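Fuculose-1-phosphate aldolase (Thermus thermophilus, PDB 2FK5) is a class II aldolase by name and family, with an AraD-like domain built round a mixed beta sheet packed between helices. Local coordinates at residues A[85-91]-A[151-157]. Residues are numbered along the deposited sequence; the frame is centred on the assembly and turned at random.
Sequences ALVHAHP and HGAFAVG
Antiparallel neighbours in the middle of the mixed sheet, strands 85-89 and 152-157 pair Leu86 with Val156 and His88 with Phe154, and at one end of the pair His88 is joined by His90 and His151. Hydrogen-bonded pairs Val87-Ala155 and Ala89-Ala153 each close with two N-H...O bonds; Val87 N reaches Ala155 O at 3.0 Å. At Ala85-Gly157 one bond is sound, Gly157 N to Ala85 O, and its return is weak. On the face bearing Leu86, His88, Phe154 and Val156, the His88 and Phe154 rings form an offset stack with planes only 8° apart, the rim of each lying over the other so that Phe154 CZ is 3.3 Å from His88 CD2. His88 reaches this place because its CG lies anti to the backbone N (chi1 179°), whereas Phe154 CG turns anti to its own carbonyl carbon (chi1 -68°). Leu86 continues the row: CD2 touches Phe154 CD2 at 4.0 Å and CD1 meets Val156 CG1 at 3.8 Å. Helices 71-80 and 130-142 cover this side through Val77 and Leu140, among others. The other face, carrying Ala85, Val87 and Ala153, rests on helix 162-191. Past the stack, His151 NE2 comes in at the edge of the His88 ring, 3.3 Å from CE1, and is itself hydrogen-bonded to Glu70. His90 turns its edge to the face of His151, with NE2 3.6 Å from His151 CE1; Leu109 and Glu110 of a second subunit pack beside these two rings. His151 and Gly152 form a classic beta bulge opposite Leu148. The His-Ala-His sequence and the third histidine converging on it are consistent with the histidine-rich metal site of class II aldolases, set at the end of central strands of the AraD-like fold.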
ATOM      1  N   ALA A  85      14.842 -17.866  14.479  1.00 25.36           N
ATOM      2  CA  ALA A  85      14.575 -17.141  13.244  1.00 23.87           C
ATOM      3  C   ALA A  85      15.665 -16.095  13.051  1.00 22.39           C
ATOM      4  O   ALA A  85      16.257 -15.631  14.019  1.00 23.21           O
ATOM      5  CB  ALA A  85      13.198 -16.469  13.305  1.00 20.04           C
ATOM      6  N   LEU A  86      15.934 -15.742  11.801  1.00 22.28           N
ATOM      7  CA  LEU A  86      16.958 -14.744  11.506  1.00 24.30           C
ATOM      8  C   LEU A  86      16.521 -13.812  10.384  1.00 22.27           C
ATOM      9  O   LEU A  86      15.980 -14.258   9.374  1.00 22.47           O
ATOM     10  CB  LEU A  86      18.263 -15.433  11.099  1.00 21.72           C
ATOM     11  CG  LEU A  86      19.504 -14.543  10.926  1.00 29.22           C
ATOM     12  CD1 LEU A  86      19.872 -13.918  12.272  1.00 27.97           C
ATOM     13  CD2 LEU A  86      20.665 -15.374  10.401  1.00 34.25           C
ATOM     14  N   VAL A  87      16.750 -12.516  10.567  1.00 21.92           N
ATOM     15  CA  VAL A  87      16.415 -11.542   9.535  1.00 18.31           C
ATOM     16  C   VAL A  87      17.666 -10.755   9.200  1.00 20.17           C
ATOM     17  O   VAL A  87      18.318 -10.217  10.093  1.00 22.05           O
ATOM     18  CB  VAL A  87      15.332 -10.520   9.994  1.00 23.58           C
ATOM     19  CG1 VAL A  87      15.250  -9.367   8.992  1.00 21.77           C
ATOM     20  CG2 VAL A  87      13.977 -11.194  10.111  1.00 21.17           C
ATOM     21  N   HIS A  88      18.012 -10.721   7.918  1.00 19.35           N
ATOM     22  CA  HIS A  88      19.155  -9.955   7.459  1.00 23.32           C
ATOM     23  C   HIS A  88      18.551  -8.850   6.591  1.00 23.16           C
ATOM     24  O   HIS A  88      17.841  -9.124   5.624  1.00 22.83           O
ATOM     25  CB  HIS A  88      20.111 -10.810   6.622  1.00 24.23           C
ATOM     26  CG  HIS A  88      21.298 -10.052   6.110  1.00 27.76           C
ATOM     27  ND1 HIS A  88      21.796 -10.218   4.836  1.00 31.56           N
ATOM     28  CD2 HIS A  88      22.070  -9.104   6.693  1.00 24.51           C
ATOM     29  CE1 HIS A  88      22.818  -9.401   4.655  1.00 30.84           C
ATOM     30  NE2 HIS A  88      23.004  -8.714   5.765  1.00 29.79           N
ATOM     31  N   ALA A  89      18.813  -7.601   6.955  1.00 22.43           N
ATOM     32  CA  ALA A  89      18.274  -6.479   6.206  1.00 23.08           C
ATOM     33  C   ALA A  89      19.344  -5.418   6.031  1.00 23.79           C
ATOM     34  O   ALA A  89      20.483  -5.587   6.477  1.00 21.61           O
ATOM     35  CB  ALA A  89      17.068  -5.904   6.932  1.00 21.65           C
ATOM     36  N   HIS A  90      18.975  -4.323   5.380  1.00 24.75           N
ATOM     37  CA  HIS A  90      19.920  -3.248   5.133  1.00 26.51           C
ATOM     38  C   HIS A  90      19.414  -1.892   5.591  1.00 28.44           C
ATOM     39  O   HIS A  90      19.156  -1.000   4.780  1.00 28.12           O
ATOM     40  CB  HIS A  90      20.285  -3.216   3.650  1.00 28.45           C
ATOM     41  CG  HIS A  90      20.954  -4.467   3.184  1.00 35.37           C
ATOM     42  ND1 HIS A  90      20.276  -5.657   3.027  1.00 51.11           N
ATOM     43  CD2 HIS A  90      22.253  -4.739   2.920  1.00 43.81           C
ATOM     44  CE1 HIS A  90      21.129  -6.607   2.690  1.00 47.25           C
ATOM     45  NE2 HIS A  90      22.336  -6.077   2.620  1.00 45.88           N
ATOM     46  N   PRO A  91      19.273  -1.721   6.909  1.00 24.97           N
ATOM     47  CA  PRO A  91      18.798  -0.456   7.474  1.00 23.11           C
ATOM     48  C   PRO A  91      19.825   0.614   7.095  1.00 27.76           C
ATOM     49  O   PRO A  91      20.959   0.596   7.573  1.00 25.09           O
ATOM     50  CB  PRO A  91      18.749  -0.751   8.966  1.00 23.33           C
ATOM     51  CG  PRO A  91      19.871  -1.750   9.159  1.00 24.99           C
ATOM     52  CD  PRO A  91      19.721  -2.655   7.962  1.00 22.53           C
ATOM     53  N   HIS A 151      27.597  -3.397   5.277  1.00 29.36           N
ATOM     54  CA  HIS A 151      26.751  -4.353   4.583  1.00 32.94           C
ATOM     55  C   HIS A 151      25.306  -4.259   5.057  1.00 38.25           C
ATOM     56  O   HIS A 151      24.438  -3.773   4.330  1.00 45.53           O
ATOM     57  CB  HIS A 151      27.285  -5.778   4.744  1.00 36.24           C
ATOM     58  CG  HIS A 151      26.566  -6.784   3.896  1.00 46.91           C
ATOM     59  ND1 HIS A 151      26.179  -6.519   2.599  1.00 43.15           N
ATOM     60  CD2 HIS A 151      26.172  -8.054   4.153  1.00 44.36           C
ATOM     61  CE1 HIS A 151      25.577  -7.583   2.095  1.00 52.03           C
ATOM     62  NE2 HIS A 151      25.560  -8.528   3.019  1.00 43.91           N
ATOM     63  N   GLY A 152      25.050  -4.687   6.283  1.00 28.35           N
ATOM     64  CA  GLY A 152      23.695  -4.629   6.790  1.00 24.46           C
ATOM     65  C   GLY A 152      23.673  -5.071   8.233  1.00 21.54           C
ATOM     66  O   GLY A 152      24.627  -4.830   8.963  1.00 22.31           O
ATOM     67  N   ALA A 153      22.594  -5.730   8.637  1.00 21.59           N
ATOM     68  CA  ALA A 153      22.458  -6.179  10.009  1.00 18.30           C
ATOM     69  C   ALA A 153      21.704  -7.499  10.084  1.00 24.44           C
ATOM     70  O   ALA A 153      20.984  -7.868   9.154  1.00 22.37           O
ATOM     71  CB  ALA A 153      21.713  -5.121  10.820  1.00 18.60           C
ATOM     72  N   PHE A 154      21.868  -8.186  11.212  1.00 19.80           N
ATOM     73  CA  PHE A 154      21.199  -9.455  11.476  1.00 17.81           C
ATOM     74  C   PHE A 154      20.494  -9.316  12.819  1.00 23.96           C
ATOM     75  O   PHE A 154      21.042  -8.723  13.744  1.00 24.59           O
ATOM     76  CB  PHE A 154      22.214 -10.605  11.568  1.00 19.39           C
ATOM     77  CG  PHE A 154      22.889 -10.930  10.264  1.00 29.07           C
ATOM     78  CD1 PHE A 154      23.976 -10.189   9.826  1.00 33.11           C
ATOM     79  CD2 PHE A 154      22.407 -11.953   9.458  1.00 33.27           C
ATOM     80  CE1 PHE A 154      24.574 -10.466   8.601  1.00 36.40           C
ATOM     81  CE2 PHE A 154      23.000 -12.233   8.234  1.00 29.43           C
ATOM     82  CZ  PHE A 154      24.082 -11.488   7.807  1.00 26.79           C
ATOM     83  N   ALA A 155      19.278  -9.847  12.922  1.00 19.14           N
ATOM     84  CA  ALA A 155      18.528  -9.807  14.176  1.00 18.60           C
ATOM     85  C   ALA A 155      17.952 -11.197  14.376  1.00 22.33           C
ATOM     86  O   ALA A 155      17.485 -11.812  13.421  1.00 22.04           O
ATOM     87  CB  ALA A 155      17.400  -8.784  14.104  1.00 15.80           C
ATOM     88  N   VAL A 156      17.975 -11.681  15.612  1.00 23.85           N
ATOM     89  CA  VAL A 156      17.484 -13.021  15.900  1.00 24.22           C
ATOM     90  C   VAL A 156      16.168 -13.050  16.652  1.00 20.65           C
ATOM     91  O   VAL A 156      15.879 -12.165  17.457  1.00 27.09           O
ATOM     92  CB  VAL A 156      18.513 -13.820  16.744  1.00 30.27           C
ATOM     93  CG1 VAL A 156      19.875 -13.738  16.115  1.00 28.12           C
ATOM     94  CG2 VAL A 156      18.560 -13.278  18.162  1.00 41.20           C
ATOM     95  N   GLY A 157      15.381 -14.090  16.381  1.00 21.70           N
ATOM     96  CA  GLY A 157      14.113 -14.292  17.062  1.00 19.56           C
ATOM     97  C   GLY A 157      14.290 -15.558  17.885  1.00 25.48           C
ATOM     98  O   GLY A 157      14.923 -16.499  17.409  1.00 22.59           O
TER